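Local coordinates for protein DNA ligase (Enterobacteria phage T7, PDB 1A0I) that catalyses the ATP-dependent joining of DNA strands, sealing nicks through an adenylated enzyme intermediate as in other DNA ligases of its family, at residues D69-L75 against L180-E186; I247-L251 against N319-A325. All blocks are in the same frame, centred on the assembly; numbering follows the deposited sequence.

Contact 1: D69-L75 against L180-E186; sequences DVRWKRL and LQEYFPE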
ATOM      1  N   ASP A  69     -28.084   8.284   7.543  1.00  7.23           N
ATOM      2  CA  ASP A  69     -28.532   6.909   7.349  1.00  6.13           C
ATOM      3  C   ASP A  69     -28.807   6.485   8.762  1.00 16.22           C
ATOM      4  O   ASP A  69     -27.942   6.643   9.640  1.00 22.91           O
ATOM      5  CB  ASP A  69     -27.451   5.994   6.766  1.00  2.00           C
ATOM      6  CG  ASP A  69     -27.940   4.620   6.329  1.00  9.85           C
ATOM      7  OD1 ASP A  69     -28.690   3.959   7.044  1.00 22.44           O
ATOM      8  OD2 ASP A  69     -27.539   4.169   5.263  1.00 10.35           O
ATOM      9  N   VAL A  70     -30.014   5.961   9.031  1.00 20.94           N
ATOM     10  CA  VAL A  70     -30.403   5.542  10.379  1.00 13.08           C
ATOM     11  C   VAL A  70     -29.414   4.551  10.951  1.00 19.05           C
ATOM     12  O   VAL A  70     -29.179   4.582  12.168  1.00 19.59           O
ATOM     13  CB  VAL A  70     -31.721   4.750  10.571  1.00 20.61           C
ATOM     14  CG1 VAL A  70     -32.351   5.360  11.817  1.00 32.38           C
ATOM     15  CG2 VAL A  70     -32.639   4.729   9.377  1.00 22.08           C
ATOM     16  N   ARG A  71     -28.819   3.668  10.124  1.00 11.68           N
ATOM     17  CA  ARG A  71     -27.941   2.623  10.635  1.00 15.94           C
ATOM     18  C   ARG A  71     -26.685   3.151  11.285  1.00 14.44           C
ATOM     19  O   ARG A  71     -26.082   2.430  12.081  1.00 19.44           O
ATOM     20  CB  ARG A  71     -27.552   1.668   9.545  1.00  4.53           C
ATOM     21  CG  ARG A  71     -28.774   0.885   9.109  1.00  2.00           C
ATOM     22  CD  ARG A  71     -28.383   0.172   7.843  1.00 10.22           C
ATOM     23  NE  ARG A  71     -28.036   1.085   6.751  1.00  3.95           N
ATOM     24  CZ  ARG A  71     -27.377   0.690   5.647  1.00 12.53           C
ATOM     25  NH1 ARG A  71     -27.002  -0.572   5.505  1.00 16.44           N
ATOM     26  NH2 ARG A  71     -27.102   1.538   4.656  1.00  2.00           N
ATOM     27  N   TRP A  72     -26.342   4.424  11.059  1.00 14.53           N
ATOM     28  CA  TRP A  72     -25.232   5.025  11.770  1.00 11.91           C
ATOM     29  C   TRP A  72     -25.678   5.367  13.164  1.00  5.16           C
ATOM     30  O   TRP A  72     -24.873   5.210  14.077  1.00 19.51           O
ATOM     31  CB  TRP A  72     -24.718   6.302  11.077  1.00 11.24           C
ATOM     32  CG  TRP A  72     -23.821   6.015   9.863  1.00  7.72           C
ATOM     33  CD1 TRP A  72     -24.167   6.490   8.628  1.00  6.26           C
ATOM     34  CD2 TRP A  72     -22.643   5.291   9.826  1.00 19.31           C
ATOM     35  NE1 TRP A  72     -23.216   6.077   7.821  1.00 22.88           N
ATOM     36  CE2 TRP A  72     -22.285   5.368   8.469  1.00 15.37           C
ATOM     37  CE3 TRP A  72     -21.832   4.588  10.717  1.00  3.54           C
ATOM     38  CZ2 TRP A  72     -21.125   4.738   7.989  1.00 18.79           C
ATOM     39  CZ3 TRP A  72     -20.678   3.965  10.240  1.00 12.34           C
ATOM     40  CH2 TRP A  72     -20.322   4.026   8.891  1.00  9.04           C
ATOM     41  N   LYS A  73     -26.947   5.751  13.355  1.00 14.89           N
ATOM     42  CA  LYS A  73     -27.513   6.077  14.659  1.00  9.67           C
ATOM     43  C   LYS A  73     -27.504   4.840  15.534  1.00 10.71           C
ATOM     44  O   LYS A  73     -27.062   4.881  16.687  1.00  7.70           O
ATOM     45  CB  LYS A  73     -28.979   6.567  14.556  1.00 12.90           C
ATOM     46  CG  LYS A  73     -29.543   7.078  15.882  1.00 10.16           C
ATOM     47  CD  LYS A  73     -28.790   8.348  16.326  1.00  5.87           C
ATOM     48  CE  LYS A  73     -29.318   8.908  17.640  1.00  6.21           C
ATOM     49  NZ  LYS A  73     -28.542  10.031  18.140  1.00 16.39           N
ATOM     50  N   ARG A  74     -27.983   3.737  14.954  1.00 10.17           N
ATOM     51  CA  ARG A  74     -28.042   2.466  15.650  1.00  7.02           C
ATOM     52  C   ARG A  74     -26.650   1.983  15.986  1.00 10.55           C
ATOM     53  O   ARG A  74     -26.500   1.569  17.129  1.00 19.46           O
ATOM     54  CB  ARG A  74     -28.778   1.414  14.801  1.00  5.79           C
ATOM     55  CG  ARG A  74     -30.165   1.957  14.449  1.00 13.54           C
ATOM     56  CD  ARG A  74     -30.949   1.007  13.589  1.00 10.53           C
ATOM     57  NE  ARG A  74     -31.561   0.032  14.459  1.00 28.81           N
ATOM     58  CZ  ARG A  74     -32.822   0.140  14.859  1.00 39.82           C
ATOM     59  NH1 ARG A  74     -33.570   1.156  14.439  1.00 44.41           N
ATOM     60  NH2 ARG A  74     -33.321  -0.790  15.664  1.00 43.42           N
ATOM     61  N   LEU A  75     -25.658   2.121  15.086  1.00 17.12           N
ATOM     62  CA  LEU A  75     -24.260   1.757  15.330  1.00 17.79           C
ATOM     63  C   LEU A  75     -23.633   2.599  16.439  1.00 19.85           C
ATOM     64  O   LEU A  75     -22.850   2.090  17.248  1.00 24.91           O
ATOM     65  CB  LEU A  75     -23.420   1.919  14.034  1.00 14.61           C
ATOM     66  CG  LEU A  75     -21.969   1.379  13.971  1.00  4.71           C
ATOM     67  CD1 LEU A  75     -21.561   1.128  12.526  1.00  2.00           C
ATOM     68  CD2 LEU A  75     -21.028   2.349  14.637  1.00  2.38           C
ATOM     69  N   LEU A 180     -19.469  -2.366  11.999  1.00 17.98           N
ATOM     70  CA  LEU A 180     -19.549  -1.991  10.592  1.00 20.52           C
ATOM     71  C   LEU A 180     -20.086  -3.094   9.702  1.00 20.03           C
ATOM     72  O   LEU A 180     -20.961  -2.832   8.885  1.00 29.29           O
ATOM     73  CB  LEU A 180     -18.182  -1.573  10.047  1.00  3.48           C
ATOM     74  CG  LEU A 180     -17.685  -0.223  10.532  1.00  4.62           C
ATOM     75  CD1 LEU A 180     -16.200  -0.089  10.259  1.00  8.10           C
ATOM     76  CD2 LEU A 180     -18.493   0.864   9.866  1.00  2.00           C
ATOM     77  N   GLN A 181     -19.629  -4.324   9.872  1.00 15.81           N
ATOM     78  CA  GLN A 181     -20.073  -5.451   9.070  1.00 15.64           C
ATOM     79  C   GLN A 181     -21.514  -5.835   9.368  1.00 24.93           C
ATOM     80  O   GLN A 181     -22.241  -6.322   8.491  1.00 26.93           O
ATOM     81  CB  GLN A 181     -19.201  -6.661   9.340  1.00 17.15           C
ATOM     82  CG  GLN A 181     -17.742  -6.476   9.027  1.00 24.14           C
ATOM     83  CD  GLN A 181     -16.841  -7.390   9.832  1.00 18.05           C
ATOM     84  OE1 GLN A 181     -17.107  -7.803  10.955  1.00 32.11           O
ATOM     85  NE2 GLN A 181     -15.687  -7.711   9.295  1.00 26.81           N
ATOM     86  N   GLU A 182     -21.904  -5.662  10.640  1.00 28.61           N
ATOM     87  CA  GLU A 182     -23.258  -5.990  11.057  1.00 22.42           C
ATOM     88  C   GLU A 182     -24.237  -4.989  10.419  1.00 29.50           C
ATOM     89  O   GLU A 182     -25.103  -5.346   9.609  1.00 29.13           O
ATOM     90  CB  GLU A 182     -23.338  -5.922  12.580  1.00 20.38           C
ATOM     91  CG  GLU A 182     -24.270  -6.962  13.200  1.00 31.40           C
ATOM     92  CD  GLU A 182     -24.856  -6.549  14.550  1.00 34.66           C
ATOM     93  OE1 GLU A 182     -24.181  -6.756  15.550  1.00 32.79           O
ATOM     94  OE2 GLU A 182     -25.962  -6.030  14.634  1.00 44.93           O
ATOM     95  N   TYR A 183     -24.059  -3.699  10.708  1.00 19.99           N
ATOM     96  CA  TYR A 183     -24.978  -2.695  10.221  1.00 15.48           C
ATOM     97  C   TYR A 183     -24.844  -2.345   8.759  1.00 25.76           C
ATOM     98  O   TYR A 183     -25.843  -1.989   8.126  1.00 43.63           O
ATOM     99  CB  TYR A 183     -24.827  -1.429  11.032  1.00  7.15           C
ATOM    100  CG  TYR A 183     -25.191  -1.652  12.483  1.00  8.92           C
ATOM    101  CD1 TYR A 183     -26.518  -1.857  12.838  1.00 11.21           C
ATOM    102  CD2 TYR A 183     -24.202  -1.657  13.461  1.00 14.57           C
ATOM    103  CE1 TYR A 183     -26.855  -2.065  14.180  1.00 19.72           C
ATOM    104  CE2 TYR A 183     -24.530  -1.862  14.801  1.00 18.26           C
ATOM    105  CZ  TYR A 183     -25.860  -2.060  15.157  1.00 25.42           C
ATOM    106  OH  TYR A 183     -26.215  -2.173  16.485  1.00 21.87           O
ATOM    107  N   PHE A 184     -23.635  -2.388   8.199  1.00 29.92           N
ATOM    108  CA  PHE A 184     -23.424  -2.031   6.806  1.00 18.69           C
ATOM    109  C   PHE A 184     -22.836  -3.172   6.011  1.00 17.08           C
ATOM    110  O   PHE A 184     -21.740  -3.030   5.459  1.00 24.03           O
ATOM    111  CB  PHE A 184     -22.494  -0.837   6.687  1.00 12.54           C
ATOM    112  CG  PHE A 184     -23.172   0.416   7.173  1.00 20.72           C
ATOM    113  CD1 PHE A 184     -23.974   1.154   6.309  1.00 11.62           C
ATOM    114  CD2 PHE A 184     -23.012   0.798   8.498  1.00 15.04           C
ATOM    115  CE1 PHE A 184     -24.620   2.280   6.782  1.00  8.47           C
ATOM    116  CE2 PHE A 184     -23.651   1.930   8.965  1.00 23.56           C
ATOM    117  CZ  PHE A 184     -24.452   2.670   8.104  1.00 20.48           C
ATOM    118  N   PRO A 185     -23.516  -4.312   5.849  1.00 22.10           N
ATOM    119  CA  PRO A 185     -22.987  -5.441   5.114  1.00 23.15           C
ATOM    120  C   PRO A 185     -22.929  -5.226   3.608  1.00 23.15           C
ATOM    121  O   PRO A 185     -22.637  -6.171   2.889  1.00 36.92           O
ATOM    122  CB  PRO A 185     -23.885  -6.579   5.550  1.00 22.33           C
ATOM    123  CG  PRO A 185     -25.244  -5.945   5.712  1.00  8.62           C
ATOM    124  CD  PRO A 185     -24.904  -4.558   6.240  1.00 18.14           C
ATOM    125  N   GLU A 186     -23.251  -4.047   3.076  1.00 24.71           N
ATOM    126  CA  GLU A 186     -23.169  -3.741   1.656  1.00 25.65           C
ATOM    127  C   GLU A 186     -21.719  -3.775   1.206  1.00 26.22           C
ATOM    128  O   GLU A 186     -21.381  -4.276   0.128  1.00 34.61           O
ATOM    129  CB  GLU A 186     -23.652  -2.338   1.310  1.00 18.79           C
ATOM    130  CG  GLU A 186     -25.021  -1.875   1.709  1.00 25.89           C
ATOM    131  CD  GLU A 186     -25.107  -1.214   3.066  1.00 38.06           C
ATOM    132  OE1 GLU A 186     -25.022  -1.906   4.072  1.00 56.62           O
ATOM    133  OE2 GLU A 186     -25.363  -0.019   3.158  1.00 45.18           O
TER
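Phe-184 lies between Trp-72 and the guanidinium of Arg-71, a junction where the N-terminal turns of helix 70-77 meet the C-terminal end of helix 166-183 in the ATP-dependent ligase domain. This inward side is the tightly packed part. Phe-184 CZ sits over the centre of one indole face, 3.5 Å from Trp-72 CE2, yet the rings are tilted by 34° and form an oblique pair. Leu-180 CD2 fills in beside them, 3.8 Å from Trp-72 CH2. Leu-75 crosses Tyr-183 at a slant, its CB 3.7 Å from Tyr-183 CD2, while the backbone at Arg-74 and Leu-75 runs across one face of the tyrosine ring. The hydroxyl of Tyr-183 bonds beyond the contact, to Asp-78.

The outer side is polar and more open, with Arg-74, exposed at the surface, touching Tyr-183 CE1 through its CB. Here a salt-bridge network takes over. Arg-71 bends at chi3 (-62°), which carries the guanidinium past the phenylalanine; Phe-184 CE1 stands over one face. Both carboxylates approach at the edge: Asp-69 is gripped side-on by NE and NH2, Glu-186 end-on by NH1 and NH2. Arg-71 NH2 lies 2.8 Å from Glu-186 OE2, and NH1 adds a weak bond to Tyr-183 O. So held, the guanidinium can hardly rotate, and its charge probably eases repulsion between Asp-69 OD2 and Glu-186 OE2, 5.2 Å apart. Asp-69 is also the N-cap of helix 70-77, with OD1 accepting from both Arg-71 NE, at 3.0 Å, and Arg-71 N, from the same face of the carboxylate.

Contact 2: I247-L251 against N319-A325; sequences IIQGL and NPYDGWA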
ATOM      1  N   ILE A 247      23.085   0.605 -17.153  1.00 15.83           N
ATOM      2  CA  ILE A 247      22.799  -0.291 -18.277  1.00 25.66           C
ATOM      3  C   ILE A 247      22.676  -1.623 -17.618  1.00 21.30           C
ATOM      4  O   ILE A 247      23.406  -1.838 -16.638  1.00 26.38           O
ATOM      5  CB  ILE A 247      23.928  -0.454 -19.414  1.00 35.72           C
ATOM      6  CG1 ILE A 247      25.110  -1.313 -19.027  1.00 26.37           C
ATOM      7  CG2 ILE A 247      24.431   0.933 -19.748  1.00 31.63           C
ATOM      8  CD1 ILE A 247      25.745  -2.092 -20.198  1.00 48.06           C
ATOM      9  N   ILE A 248      21.829  -2.556 -18.033  1.00 21.34           N
ATOM     10  CA  ILE A 248      21.845  -3.846 -17.392  1.00 31.70           C
ATOM     11  C   ILE A 248      23.012  -4.517 -18.099  1.00 33.09           C
ATOM     12  O   ILE A 248      23.381  -4.177 -19.228  1.00 39.97           O
ATOM     13  CB  ILE A 248      20.489  -4.740 -17.537  1.00 24.04           C
ATOM     14  CG1 ILE A 248      20.601  -5.768 -18.624  1.00 18.90           C
ATOM     15  CG2 ILE A 248      19.269  -3.877 -17.841  1.00 26.83           C
ATOM     16  CD1 ILE A 248      20.942  -7.152 -18.070  1.00 18.41           C
ATOM     17  N   GLN A 249      23.658  -5.446 -17.422  1.00 31.74           N
ATOM     18  CA  GLN A 249      24.796  -6.126 -18.008  1.00 35.43           C
ATOM     19  C   GLN A 249      25.094  -7.366 -17.194  1.00 37.71           C
ATOM     20  O   GLN A 249      26.185  -7.686 -16.727  1.00 40.69           O
ATOM     21  CB  GLN A 249      25.972  -5.168 -18.025  1.00 48.62           C
ATOM     22  CG  GLN A 249      26.468  -4.547 -16.724  1.00 53.39           C
ATOM     23  CD  GLN A 249      27.775  -3.833 -16.998  1.00 55.45           C
ATOM     24  OE1 GLN A 249      28.860  -4.360 -16.780  1.00 61.49           O
ATOM     25  NE2 GLN A 249      27.713  -2.633 -17.554  1.00 35.69           N
ATOM     26  N   GLY A 250      24.035  -8.113 -17.021  1.00 35.14           N
ATOM     27  CA  GLY A 250      24.108  -9.303 -16.217  1.00 24.63           C
ATOM     28  C   GLY A 250      22.721  -9.556 -15.699  1.00 23.86           C
ATOM     29  O   GLY A 250      21.839  -8.700 -15.690  1.00 27.10           O
ATOM     30  N   LEU A 251      22.561 -10.699 -15.086  1.00 24.83           N
ATOM     31  CA  LEU A 251      21.313 -11.301 -14.683  1.00 29.18           C
ATOM     32  C   LEU A 251      21.637 -11.800 -13.307  1.00 22.76           C
ATOM     33  O   LEU A 251      22.692 -12.415 -13.117  1.00 25.00           O
ATOM     34  CB  LEU A 251      21.004 -12.466 -15.602  1.00 23.02           C
ATOM     35  CG  LEU A 251      19.784 -12.567 -16.466  1.00 22.69           C
ATOM     36  CD1 LEU A 251      19.523 -11.290 -17.223  1.00 17.22           C
ATOM     37  CD2 LEU A 251      20.022 -13.728 -17.407  1.00  9.65           C
ATOM     38  N   ASN A 319      21.855 -13.747 -22.305  1.00 48.61           N
ATOM     39  CA  ASN A 319      21.004 -12.798 -21.603  1.00 44.42           C
ATOM     40  C   ASN A 319      20.478 -11.882 -22.693  1.00 42.43           C
ATOM     41  O   ASN A 319      21.193 -10.964 -23.114  1.00 50.28           O
ATOM     42  CB  ASN A 319      21.801 -11.962 -20.580  1.00 39.71           C
ATOM     43  CG  ASN A 319      21.197 -10.631 -20.119  1.00 33.23           C
ATOM     44  OD1 ASN A 319      21.934  -9.774 -19.652  1.00 33.05           O
ATOM     45  ND2 ASN A 319      19.901 -10.323 -20.193  1.00 14.35           N
ATOM     46  N   PRO A 320      19.246 -12.031 -23.185  1.00 39.66           N
ATOM     47  CA  PRO A 320      18.685 -11.162 -24.221  1.00 34.10           C
ATOM     48  C   PRO A 320      18.274  -9.781 -23.709  1.00 38.01           C
ATOM     49  O   PRO A 320      17.147  -9.347 -23.925  1.00 41.23           O
ATOM     50  CB  PRO A 320      17.544 -11.981 -24.757  1.00 31.89           C
ATOM     51  CG  PRO A 320      17.032 -12.666 -23.523  1.00 24.67           C
ATOM     52  CD  PRO A 320      18.321 -13.107 -22.846  1.00 29.52           C
ATOM     53  N   TYR A 321      19.165  -9.146 -22.950  1.00 37.89           N
ATOM     54  CA  TYR A 321      18.991  -7.865 -22.290  1.00 38.23           C
ATOM     55  C   TYR A 321      20.372  -7.290 -22.013  1.00 40.81           C
ATOM     56  O   TYR A 321      20.373  -6.139 -21.596  1.00 49.35           O
ATOM     57  CB  TYR A 321      18.262  -7.908 -20.883  1.00 33.84           C
ATOM     58  CG  TYR A 321      16.845  -8.476 -20.822  1.00 22.44           C
ATOM     59  CD1 TYR A 321      15.724  -7.729 -21.198  1.00 24.83           C
ATOM     60  CD2 TYR A 321      16.681  -9.807 -20.468  1.00 35.39           C
ATOM     61  CE1 TYR A 321      14.450  -8.313 -21.233  1.00  7.87           C
ATOM     62  CE2 TYR A 321      15.424 -10.399 -20.503  1.00 30.40           C
ATOM     63  CZ  TYR A 321      14.321  -9.651 -20.883  1.00 10.02           C
ATOM     64  OH  TYR A 321      13.092 -10.270 -20.876  1.00 32.07           O
ATOM     65  N   ASP A 322      21.554  -7.931 -22.162  1.00 43.53           N
ATOM     66  CA  ASP A 322      22.829  -7.264 -21.846  1.00 40.51           C
ATOM     67  C   ASP A 322      22.918  -5.962 -22.632  1.00 44.49           C
ATOM     68  O   ASP A 322      22.417  -5.859 -23.760  1.00 54.93           O
ATOM     69  CB  ASP A 322      24.060  -8.138 -22.206  1.00 35.19           C
ATOM     70  CG  ASP A 322      25.430  -7.620 -21.700  1.00 51.37           C
ATOM     71  OD1 ASP A 322      25.602  -6.473 -21.281  1.00 60.64           O
ATOM     72  OD2 ASP A 322      26.422  -8.343 -21.687  1.00 54.73           O
ATOM     73  N   GLY A 323      23.381  -4.919 -21.954  1.00 46.28           N
ATOM     74  CA  GLY A 323      23.558  -3.616 -22.563  1.00 42.98           C
ATOM     75  C   GLY A 323      22.297  -2.764 -22.521  1.00 49.25           C
ATOM     76  O   GLY A 323      22.345  -1.550 -22.738  1.00 50.64           O
ATOM     77  N   TRP A 324      21.138  -3.372 -22.226  1.00 50.52           N
ATOM     78  CA  TRP A 324      19.867  -2.675 -22.159  1.00 46.27           C
ATOM     79  C   TRP A 324      19.893  -1.606 -21.105  1.00 43.10           C
ATOM     80  O   TRP A 324      20.024  -1.909 -19.926  1.00 40.74           O
ATOM     81  CB  TRP A 324      18.782  -3.662 -21.829  1.00 52.12           C
ATOM     82  CG  TRP A 324      17.538  -3.488 -22.679  1.00 67.54           C
ATOM     83  CD1 TRP A 324      16.868  -2.292 -22.711  1.00 75.07           C
ATOM     84  CD2 TRP A 324      16.929  -4.441 -23.442  1.00 62.08           C
ATOM     85  NE1 TRP A 324      15.828  -2.498 -23.488  1.00 83.55           N
ATOM     86  CE2 TRP A 324      15.814  -3.758 -23.946  1.00 59.94           C
ATOM     87  CE3 TRP A 324      17.139  -5.760 -23.775  1.00 58.85           C
ATOM     88  CZ2 TRP A 324      14.903  -4.393 -24.790  1.00 52.81           C
ATOM     89  CZ3 TRP A 324      16.242  -6.409 -24.610  1.00 63.22           C
ATOM     90  CH2 TRP A 324      15.133  -5.733 -25.117  1.00 63.75           C
ATOM     91  N   ALA A 325      19.788  -0.330 -21.435  1.00 37.52           N
ATOM     92  CA  ALA A 325      19.832   0.703 -20.430  1.00 35.84           C
ATOM     93  C   ALA A 325      18.554   0.629 -19.625  1.00 38.50           C
ATOM     94  O   ALA A 325      17.515   0.203 -20.170  1.00 34.38           O
ATOM     95  CB  ALA A 325      19.938   2.058 -21.110  1.00 46.27           C
TER
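Ile-248 pairs with the loop 319-325 through both its backbone and its side chain, at the point where that loop enters strand 325-330 beside strand 242-252 in the OB-fold domain. Ile-248 N donates to Trp-324 O over 2.7 Å in a nearly straight bond (173°), and Ile-248 O accepts from Gly-323 N at 2.8 Å. Beyond these bonds, Ile-247 and Ala-325 form an antiparallel non-hydrogen-bonded pair. The loop makes its bend as a type II turn from Tyr-321 to Trp-324, with Gly-323 at the third position, where its positive phi of 87° suits a residue lacking a side chain.

The isoleucine side chain can be traced outward from this backbone. Ile-248 CB lies 3.7 Å from Trp-324 O. One branch, Ile-248 CG2, rests against the same oxygen and lies 4.0 Å from Trp-324 CB; the two side chains start side by side before the indole leads off. The other, Ile-248 CG1, abuts Tyr-321 O and lies 3.9 Å from Tyr-321 CB. At the tip, CD1 comes to the amide of Asn-319 from the opposite direction and is nearest its OD1. The same amide is met obliquely by Leu-251 CD1. Asp-322 turns CG anti to its backbone N (chi1 -170°), which brings OD1 to 3.4 Å from Gln-249 CA at the surface.

Further inward, the ring of Tyr-321 leaves the contact to join Phe-267, Phe-290 and Phe-347, linking the turn to helix 285-298. The side chains add no hydrogen bond or salt bridge across the contact; their carbons rest against carbonyl, amide and carboxylate groups, so the position of the loop on the strand is probably set by the two backbone bonds.

In the fold
Contacts 1 and 2 follow one another along the chain: contact 1 closes at residue 186, before contact 2 opens at 247. Their centres lie 56 Å apart, on opposite sides of the chain's centre, with about 41 Å between nearest atoms. Contact 1 joins helices 70-77 and 166-183 beside the large mixed sheet of the ATP-dependent ligase domain; contact 2 belongs to the separate five-stranded antiparallel sheet of the C-terminal OB domain. They share no helix, strand or sheet. Each joins parts of the chain far apart in sequence (105 and 68 residues) within its own domain, a modular layout consistent with the movement of the two domains during ligation in this family.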